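Local structure of alpha-L-rhamnosidase (Aspergillus terreus, 6GSZ) at residues R181-T186 with L491-K496; G211-D216 with P514-N519. The protein probably hydrolyses terminal non-reducing alpha-L-rhamnose residues from alpha-L-rhamnosides, as a multidomain glycoside hydrolase with a helical catalytic domain. All coordinates share one frame; numbering follows the deposited sequence.

Contact 1. Residues R181-T186 with L491-K496; sequences RHEYNT and LRAWLK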
ATOM      1  N   ARG A 181      17.062  -8.086  -0.889  1.00 11.12           N
ATOM      2  CA  ARG A 181      16.285  -8.237   0.354  1.00 10.99           C
ATOM      3  C   ARG A 181      15.189  -9.250   0.062  1.00 10.72           C
ATOM      4  O   ARG A 181      14.482  -9.102  -0.934  1.00 11.96           O
ATOM      5  CB  ARG A 181      15.712  -6.888   0.790  1.00 11.40           C
ATOM      6  CG  ARG A 181      14.992  -6.905   2.134  1.00 12.35           C
ATOM      7  CD  ARG A 181      14.475  -5.537   2.512  1.00 11.44           C
ATOM      8  NE  ARG A 181      13.371  -5.145   1.641  1.00 11.26           N
ATOM      9  CZ  ARG A 181      12.062  -5.427   1.815  1.00 10.33           C
ATOM     10  NH1 ARG A 181      11.604  -5.882   2.997  1.00 11.53           N
ATOM     11  NH2 ARG A 181      11.234  -5.221   0.774  1.00 10.77           N
ATOM     12  N   HIS A 182      15.100 -10.250   0.935  1.00 10.00           N
ATOM     13  CA  HIS A 182      14.135 -11.327   0.704  1.00  9.96           C
ATOM     14  C   HIS A 182      13.448 -11.619   2.034  1.00  8.60           C
ATOM     15  O   HIS A 182      14.103 -12.022   3.001  1.00 10.94           O
ATOM     16  CB  HIS A 182      14.851 -12.540   0.133  1.00 10.75           C
ATOM     17  CG  HIS A 182      14.011 -13.655  -0.393  1.00 10.11           C
ATOM     18  ND1 HIS A 182      14.366 -14.343  -1.538  1.00 11.11           N
ATOM     19  CD2 HIS A 182      12.855 -14.182   0.058  1.00 10.78           C
ATOM     20  CE1 HIS A 182      13.433 -15.251  -1.766  1.00 12.65           C
ATOM     21  NE2 HIS A 182      12.525 -15.221  -0.790  1.00 11.27           N
ATOM     22  N   GLU A 183      12.141 -11.319   2.100  1.00  9.37           N
ATOM     23  CA  GLU A 183      11.456 -11.432   3.399  1.00 10.27           C
ATOM     24  C   GLU A 183      11.195 -12.892   3.733  1.00  9.98           C
ATOM     25  O   GLU A 183      10.983 -13.738   2.817  1.00 10.82           O
ATOM     26  CB  GLU A 183      10.124 -10.674   3.471  1.00 10.06           C
ATOM     27  CG  GLU A 183      10.332  -9.171   3.604  1.00 10.76           C
ATOM     28  CD  GLU A 183       9.071  -8.345   3.573  1.00 10.88           C
ATOM     29  OE1 GLU A 183       7.970  -8.894   3.791  1.00 12.04           O
ATOM     30  OE2 GLU A 183       9.188  -7.095   3.397  1.00 11.59           O
ATOM     31  N   TYR A 184      11.267 -13.222   5.021  1.00 10.48           N
ATOM     32  CA  TYR A 184      10.835 -14.512   5.527  1.00 10.22           C
ATOM     33  C   TYR A 184       9.833 -14.266   6.649  1.00  8.39           C
ATOM     34  O   TYR A 184       9.827 -13.178   7.282  1.00  9.74           O
ATOM     35  CB  TYR A 184      11.977 -15.405   6.049  1.00 10.40           C
ATOM     36  CG  TYR A 184      12.537 -14.895   7.349  1.00 11.34           C
ATOM     37  CD1 TYR A 184      13.501 -13.908   7.383  1.00 11.58           C
ATOM     38  CD2 TYR A 184      12.115 -15.443   8.535  1.00 11.66           C
ATOM     39  CE1 TYR A 184      13.929 -13.391   8.602  1.00 11.55           C
ATOM     40  CE2 TYR A 184      12.545 -14.945   9.752  1.00 12.10           C
ATOM     41  CZ  TYR A 184      13.469 -13.929   9.783  1.00 13.43           C
ATOM     42  OH  TYR A 184      13.875 -13.473  11.011  1.00 14.30           O
ATOM     43  N   ASN A 185       8.955 -15.214   6.897  1.00  9.79           N
ATOM     44  CA  ASN A 185       7.869 -15.108   7.846  1.00  9.15           C
ATOM     45  C   ASN A 185       8.078 -15.988   9.067  1.00  9.96           C
ATOM     46  O   ASN A 185       8.718 -17.032   8.975  1.00 10.29           O
ATOM     47  CB  ASN A 185       6.510 -15.332   7.206  1.00 10.18           C
ATOM     48  CG  ASN A 185       6.334 -14.459   5.984  1.00 10.77           C
ATOM     49  OD1 ASN A 185       6.106 -14.950   4.860  1.00 12.45           O
ATOM     50  ND2 ASN A 185       6.494 -13.155   6.167  1.00 11.98           N
ATOM     51  N   THR A 186       7.500 -15.580  10.189  1.00 10.21           N
ATOM     52  CA  THR A 186       7.571 -16.285  11.441  1.00  9.80           C
ATOM     53  C   THR A 186       6.154 -16.589  11.932  1.00 10.90           C
ATOM     54  O   THR A 186       5.285 -15.685  11.977  1.00 12.13           O
ATOM     55  CB  THR A 186       8.311 -15.454  12.495  1.00 10.09           C
ATOM     56  OG1 THR A 186       9.618 -15.143  12.023  1.00 11.09           O
ATOM     57  CG2 THR A 186       8.418 -16.222  13.801  1.00 11.62           C
ATOM     58  N   LEU A 491       5.489   1.020   3.430  1.00  9.67           N
ATOM     59  CA  LEU A 491       6.336   1.910   2.618  1.00  8.74           C
ATOM     60  C   LEU A 491       7.777   1.906   3.117  1.00  9.10           C
ATOM     61  O   LEU A 491       8.685   2.095   2.302  1.00 10.51           O
ATOM     62  CB  LEU A 491       5.744   3.313   2.573  1.00  9.00           C
ATOM     63  CG  LEU A 491       4.455   3.429   1.769  1.00 10.19           C
ATOM     64  CD1 LEU A 491       3.853   4.800   1.964  1.00 12.01           C
ATOM     65  CD2 LEU A 491       4.671   3.121   0.282  1.00 10.58           C
ATOM     66  N   ARG A 492       7.994   1.608   4.412  1.00  9.05           N
ATOM     67  CA  ARG A 492       9.356   1.475   4.864  1.00  9.20           C
ATOM     68  C   ARG A 492      10.110   0.405   4.043  1.00  8.82           C
ATOM     69  O   ARG A 492      11.270   0.597   3.622  1.00 10.34           O
ATOM     70  CB  ARG A 492       9.418   1.135   6.351  1.00  9.63           C
ATOM     71  CG  ARG A 492      10.813   1.202   6.950  1.00 10.29           C
ATOM     72  CD  ARG A 492      10.879   0.802   8.412  1.00 10.60           C
ATOM     73  NE  ARG A 492      12.164   1.232   8.960  1.00 11.15           N
ATOM     74  CZ  ARG A 492      12.410   1.285  10.272  1.00 11.26           C
ATOM     75  NH1 ARG A 492      11.554   0.704  11.125  1.00 11.14           N
ATOM     76  NH2 ARG A 492      13.478   1.961  10.729  1.00 12.39           N
ATOM     77  N   ALA A 493       9.450  -0.752   3.904  1.00  9.18           N
ATOM     78  CA  ALA A 493      10.023  -1.884   3.173  1.00 10.35           C
ATOM     79  C   ALA A 493      10.253  -1.516   1.697  1.00  8.85           C
ATOM     80  O   ALA A 493      11.346  -1.774   1.122  1.00  9.88           O
ATOM     81  CB  ALA A 493       9.130  -3.097   3.352  1.00 11.09           C
ATOM     82  N   TRP A 494       9.231  -0.928   1.083  1.00  9.34           N
ATOM     83  CA  TRP A 494       9.326  -0.561  -0.326  1.00  9.43           C
ATOM     84  C   TRP A 494      10.506   0.378  -0.577  1.00  9.77           C
ATOM     85  O   TRP A 494      11.254   0.270  -1.559  1.00 10.46           O
ATOM     86  CB  TRP A 494       7.998  -0.018  -0.830  1.00 10.51           C
ATOM     87  CG  TRP A 494       7.975   0.263  -2.288  1.00  9.47           C
ATOM     88  CD1 TRP A 494       7.917  -0.659  -3.293  1.00  9.39           C
ATOM     89  CD2 TRP A 494       8.030   1.533  -2.940  1.00 10.28           C
ATOM     90  NE1 TRP A 494       7.912  -0.026  -4.514  1.00 10.80           N
ATOM     91  CE2 TRP A 494       8.015   1.324  -4.336  1.00 10.34           C
ATOM     92  CE3 TRP A 494       8.129   2.854  -2.474  1.00 10.68           C
ATOM     93  CZ2 TRP A 494       8.068   2.357  -5.274  1.00 10.07           C
ATOM     94  CZ3 TRP A 494       8.201   3.872  -3.393  1.00 12.28           C
ATOM     95  CH2 TRP A 494       8.185   3.635  -4.771  1.00 11.55           C
ATOM     96  N   LEU A 495      10.648   1.385   0.314  1.00  9.34           N
ATOM     97  CA  LEU A 495      11.687   2.368   0.153  1.00  9.22           C
ATOM     98  C   LEU A 495      13.100   1.815   0.391  1.00  8.30           C
ATOM     99  O   LEU A 495      14.057   2.341  -0.207  1.00  9.23           O
ATOM    100  CB  LEU A 495      11.408   3.598   1.020  1.00  9.68           C
ATOM    101  CG  LEU A 495      10.265   4.492   0.499  1.00 10.58           C
ATOM    102  CD1 LEU A 495       9.781   5.423   1.590  1.00 11.96           C
ATOM    103  CD2 LEU A 495      10.722   5.275  -0.723  1.00 12.71           C
ATOM    104  N   LYS A 496      13.223   0.745   1.208  1.00  9.74           N
ATOM    105  CA  LYS A 496      14.511   0.052   1.288  1.00 10.06           C
ATOM    106  C   LYS A 496      14.921  -0.519  -0.086  1.00 10.32           C
ATOM    107  O   LYS A 496      16.065  -0.406  -0.518  1.00 11.18           O
ATOM    108  CB  LYS A 496      14.434  -1.091   2.319  1.00  9.83           C
ATOM    109  CG  LYS A 496      14.375  -0.583   3.747  1.00 10.19           C
ATOM    110  CD  LYS A 496      14.231  -1.722   4.742  1.00 10.50           C
ATOM    111  CE  LYS A 496      14.287  -1.211   6.156  1.00 12.05           C
ATOM    112  NZ  LYS A 496      14.023  -2.306   7.122  1.00 13.69           N
TER
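R181, just ahead of strand 182-188, and E183 within it meet A493 and K496 on helix 488-503 of the six-hairpin glycosidase domain. The strand belongs to the beta-rich domain of the alpha-L-rhamnosidase N-terminal family, making this a strand-to-helix interface between domains. Its non-bonded part centres on the R181 guanidinium, which lies across the helix surface. R181 NH1 comes to 3.7 Å from A493 CB, and the A493 carbonyl oxygen sits 3.3 Å above one face of the group, offset toward the rim. R181 NH2 is 3.5 Å from A493 O, but the angle is too poor for a hydrogen bond, so this is a packing contact. On the helix side, K496 CB approaches R181 NE obliquely at 4.2 Å. The chain of R181 runs out with CG anti to the backbone N (chi1 -175°), stays extended through chi2 and bends at chi3 (70°), which turns the flat group over A493.

Charged partners complete the contact. K496 NZ, 6.0 Å from R181 NH1, is in a salt bridge with D305, which gives this second positive charge its own acidic partner. R181 NE forms a salt bridge with D497, just beyond the segment, so the arginine is also tied to the helix by charge. E183 holds the other end: its OE2, 4.0 Å from A493 CB, takes R181 NH1 at 2.7 Å through the anti lone pair, nearly in the guanidinium plane.

Contact 2. Residues G211-D216 with P514-N519; sequences GRIGYD and PNIHGN. With NAG (2-acetamido-2-deoxy-beta-D-glucopyranose), chain B.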
ATOM      1  N   GLY A 211       7.837 -16.308 -12.088  1.00 10.54           N
ATOM      2  CA  GLY A 211       6.754 -16.185 -13.002  1.00 11.59           C
ATOM      3  C   GLY A 211       6.970 -15.169 -14.110  1.00 10.43           C
ATOM      4  O   GLY A 211       7.906 -14.380 -14.107  1.00 11.19           O
ATOM      5  N   ARG A 212       6.037 -15.160 -15.059  1.00 10.84           N
ATOM      6  CA  ARG A 212       6.045 -14.204 -16.171  1.00 11.43           C
ATOM      7  C   ARG A 212       5.519 -12.838 -15.677  1.00 11.91           C
ATOM      8  O   ARG A 212       4.359 -12.724 -15.362  1.00 12.86           O
ATOM      9  CB  ARG A 212       5.237 -14.715 -17.363  1.00 12.32           C
ATOM     10  CG  ARG A 212       5.387 -13.870 -18.619  1.00 12.97           C
ATOM     11  CD  ARG A 212       4.581 -14.453 -19.787  1.00 14.27           C
ATOM     12  NE  ARG A 212       3.153 -14.532 -19.514  1.00 14.00           N
ATOM     13  CZ  ARG A 212       2.280 -13.523 -19.609  1.00 13.06           C
ATOM     14  NH1 ARG A 212       2.660 -12.374 -20.157  1.00 14.19           N
ATOM     15  NH2 ARG A 212       1.020 -13.734 -19.212  1.00 14.12           N
ATOM     16  N   ILE A 213       6.417 -11.848 -15.643  1.00 10.28           N
ATOM     17  CA  ILE A 213       6.087 -10.535 -15.104  1.00 10.55           C
ATOM     18  C   ILE A 213       6.510  -9.500 -16.150  1.00 10.48           C
ATOM     19  O   ILE A 213       7.558  -9.606 -16.780  1.00 12.10           O
ATOM     20  CB  ILE A 213       6.729 -10.303 -13.714  1.00 11.53           C
ATOM     21  CG1 ILE A 213       6.356 -11.369 -12.681  1.00 14.13           C
ATOM     22  CG2 ILE A 213       6.454  -8.917 -13.150  1.00 12.58           C
ATOM     23  CD1 ILE A 213       4.880 -11.400 -12.348  1.00 17.61           C
ATOM     24  N   GLY A 214       5.722  -8.423 -16.227  1.00 10.92           N
ATOM     25  CA  GLY A 214       5.951  -7.361 -17.210  1.00 12.12           C
ATOM     26  C   GLY A 214       4.975  -7.376 -18.367  1.00 12.68           C
ATOM     27  O   GLY A 214       4.405  -8.417 -18.686  1.00 13.07           O
ATOM     28  N   TYR A 215       4.883  -6.241 -19.068  1.00 13.97           N
ATOM     29  CA  TYR A 215       4.010  -6.072 -20.192  1.00 15.45           C
ATOM     30  C   TYR A 215       4.769  -6.413 -21.481  1.00 16.34           C
ATOM     31  O   TYR A 215       5.964  -6.727 -21.464  1.00 15.51           O
ATOM     32  CB  TYR A 215       3.422  -4.652 -20.199  1.00 16.61           C
ATOM     33  CG  TYR A 215       4.384  -3.536 -19.913  1.00 16.68           C
ATOM     34  CD1 TYR A 215       5.205  -3.007 -20.887  1.00 20.21           C
ATOM     35  CD2 TYR A 215       4.419  -2.946 -18.671  1.00 18.36           C
ATOM     36  CE1 TYR A 215       6.088  -1.969 -20.622  1.00 23.69           C
ATOM     37  CE2 TYR A 215       5.315  -1.937 -18.380  1.00 22.94           C
ATOM     38  CZ  TYR A 215       6.115  -1.405 -19.368  1.00 23.17           C
ATOM     39  OH  TYR A 215       6.970  -0.374 -19.076  1.00 31.12           O
ATOM     40  N   ASP A 216       4.066  -6.338 -22.603  1.00 16.48           N
ATOM     41  CA  ASP A 216       4.650  -6.642 -23.934  1.00 19.11           C
ATOM     42  C   ASP A 216       5.199  -8.072 -23.950  1.00 18.00           C
ATOM     43  O   ASP A 216       6.164  -8.384 -24.673  1.00 21.65           O
ATOM     44  CB  ASP A 216       5.694  -5.591 -24.306  1.00 20.40           C
ATOM     45  CG  ASP A 216       5.092  -4.209 -24.529  1.00 20.87           C
ATOM     46  OD1 ASP A 216       3.921  -4.135 -24.932  1.00 23.36           O
ATOM     47  OD2 ASP A 216       5.821  -3.223 -24.301  1.00 20.56           O
ATOM     48  N   PRO A 514       9.907  -3.329  -7.140  1.00 10.19           N
ATOM     49  CA  PRO A 514      11.196  -3.862  -7.628  1.00  9.46           C
ATOM     50  C   PRO A 514      11.412  -3.683  -9.138  1.00  8.91           C
ATOM     51  O   PRO A 514      10.435  -3.634  -9.922  1.00 10.29           O
ATOM     52  CB  PRO A 514      11.066  -5.359  -7.324  1.00 10.01           C
ATOM     53  CG  PRO A 514      10.139  -5.409  -6.093  1.00 11.07           C
ATOM     54  CD  PRO A 514       9.115  -4.331  -6.412  1.00 10.38           C
ATOM     55  N   ASN A 515      12.677  -3.504  -9.494  1.00 10.46           N
ATOM     56  CA  ASN A 515      13.031  -3.168 -10.856  1.00 11.64           C
ATOM     57  C   ASN A 515      13.197  -4.454 -11.700  1.00 12.72           C
ATOM     58  O   ASN A 515      14.194  -5.143 -11.541  1.00 14.89           O
ATOM     59  CB  ASN A 515      14.302  -2.337 -10.878  1.00 11.72           C
ATOM     60  CG  ASN A 515      14.802  -2.068 -12.277  1.00 12.84           C
ATOM     61  OD1 ASN A 515      13.978  -2.001 -13.195  1.00 13.41           O
ATOM     62  ND2 ASN A 515      16.119  -1.819 -12.390  1.00 15.00           N
ATOM     63  N   ILE A 516      12.291  -4.653 -12.662  1.00 11.94           N
ATOM     64  CA  ILE A 516      12.350  -5.796 -13.571  1.00 12.67           C
ATOM     65  C   ILE A 516      12.965  -5.399 -14.907  1.00 15.13           C
ATOM     66  O   ILE A 516      13.037  -6.237 -15.785  1.00 18.83           O
ATOM     67  CB  ILE A 516      10.955  -6.413 -13.784  1.00 14.82           C
ATOM     68  CG1 ILE A 516       9.937  -5.402 -14.338  1.00 16.07           C
ATOM     69  CG2 ILE A 516      10.509  -7.041 -12.496  1.00 18.14           C
ATOM     70  CD1 ILE A 516       8.726  -5.978 -15.021  1.00 18.27           C
ATOM     71  N   HIS A 517      13.330  -4.129 -15.102  1.00 15.55           N
ATOM     72  CA  HIS A 517      13.684  -3.566 -16.409  1.00 16.81           C
ATOM     73  C   HIS A 517      15.191  -3.352 -16.620  1.00 20.21           C
ATOM     74  O   HIS A 517      15.588  -2.874 -17.715  1.00 32.15           O
ATOM     75  CB  HIS A 517      12.948  -2.240 -16.658  1.00 17.89           C
ATOM     76  CG  HIS A 517      11.467  -2.398 -16.725  1.00 16.77           C
ATOM     77  ND1 HIS A 517      10.588  -1.508 -16.155  1.00 19.71           N
ATOM     78  CD2 HIS A 517      10.692  -3.335 -17.328  1.00 19.99           C
ATOM     79  CE1 HIS A 517       9.331  -1.914 -16.383  1.00 18.63           C
ATOM     80  NE2 HIS A 517       9.375  -3.036 -17.084  1.00 17.53           N
ATOM     81  N   GLY A 518      16.041  -3.687 -15.657  1.00 19.22           N
ATOM     82  CA  GLY A 518      17.505  -3.537 -15.876  1.00 25.48           C
ATOM     83  C   GLY A 518      17.960  -2.090 -15.714  1.00 21.80           C
ATOM     84  O   GLY A 518      17.305  -1.342 -14.992  1.00 20.84           O
ATOM     85  N   ASN A 519      19.053  -1.696 -16.397  1.00 21.88           N
ATOM     86  CA  ASN A 519      19.707  -0.439 -16.106  1.00 23.00           C
ATOM     87  C   ASN A 519      19.559   0.613 -17.224  1.00 23.31           C
ATOM     88  O   ASN A 519      20.191   1.666 -17.157  1.00 31.52           O
ATOM     89  CB  ASN A 519      21.171  -0.664 -15.735  1.00 28.13           C
ATOM     90  CG  ASN A 519      22.043  -0.973 -16.928  1.00 31.61           C
ATOM     91  OD1 ASN A 519      21.535  -1.275 -18.009  1.00 39.34           O
ATOM     92  ND2 ASN A 519      23.360  -0.926 -16.735  1.00 40.02           N
TER
HETATM   93  C1  NAG B   1      23.229  -4.307 -11.344  1.00 19.14           C
HETATM   94  C2  NAG B   1      22.703  -5.743 -11.189  1.00 17.64           C
HETATM   95  C3  NAG B   1      23.254  -6.633 -12.277  1.00 22.59           C
HETATM   96  C4  NAG B   1      22.968  -6.078 -13.651  1.00 23.33           C
HETATM   97  C5  NAG B   1      23.497  -4.644 -13.711  1.00 21.96           C
HETATM   98  C6  NAG B   1      23.092  -3.987 -15.023  1.00 26.90           C
HETATM   99  C7  NAG B   1      22.098  -6.812  -9.056  1.00 18.93           C
HETATM  100  C8  NAG B   1      22.641  -7.313  -7.741  1.00 20.47           C
HETATM  101  N2  NAG B   1      23.026  -6.298  -9.905  1.00 18.36           N
HETATM  102  O3  NAG B   1      22.666  -7.920 -12.150  1.00 23.93           O
HETATM  103  O4  NAG B   1      23.662  -6.911 -14.574  1.00 27.76           O
HETATM  104  O5  NAG B   1      22.868  -3.891 -12.658  1.00 21.30           O
HETATM  105  O6  NAG B   1      21.655  -4.151 -15.255  1.00 31.21           O
HETATM  106  O7  NAG B   1      20.890  -6.841  -9.337  1.00 20.79           O
HETATM  107  O   HOH W   1       7.468  -4.593 -18.346  1.00 26.14           O
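I516 CD1 lies against the backbone of G214, 3.8 Å from its CA, where the two loops come closest. The same methyl is 4.2 Å from I213 CG2, and the two isoleucine side chains cross at about a right angle. G214, with phi 105°, presents bare backbone to the methyl.

Beside this apolar patch, Y215 OH comes to 3.9 Å from H517 CE1. The two rings meet obliquely, with planes at 54°. A water joins the loops: it accepts from Y215 N at 3.1 Å and lies 2.8 Å from H517 NE2, in the plane of the imidazole. It also sits over the centre of the Y215 ring, because CG lies between the backbone N and the carbonyl carbon (chi1 44°) and the ring is thereby folded back over the water bound to its own backbone N.

The next shell shapes the loop that carries I516 and H517. N515 OD1 accepts from H517 N at 2.9 Å, the donor standing above the carbonyl plane, while N515 ND2 gives a nearly straight bond to G518 O, also 2.9 Å. On the other loop, G214 N is bonded to the hydroxyl of Y264. Farther out, N519 ND2 is 3.5 Å from C6 of a GlcNAc that belongs to an attached glycan. The OD1 bond is the signature of an Asx turn; the loop that contains it faces, across the water, a glycine-containing loop of the other domain whose Y215 touches E466, a residue of the pocket around a bound beta-D-glucopyranose.

Contacts 1 and 2 join the same two family domains, the rhamnosidase N-terminal domain and the six-hairpin glycosidase domain, at places whose centres are about 19 Å apart; their nearest atoms are about 5 Å apart and do not touch. Along the chain the order is 181-186, 211-216, 491-496, 514-519, so the segments alternate and both contacts span some 300 residues. Contact 1 pairs strand 182-188 with helix 488-503; contact 2 pairs the loop after helix 207-210 with the loop between helices 488-503 and 530-542. One helix and the loop following it thus meet the rhamnosidase N-terminal domain twice: through charged side chains about 13 Å from the chain's centre, and through water-bridged loops about 20 Å from it.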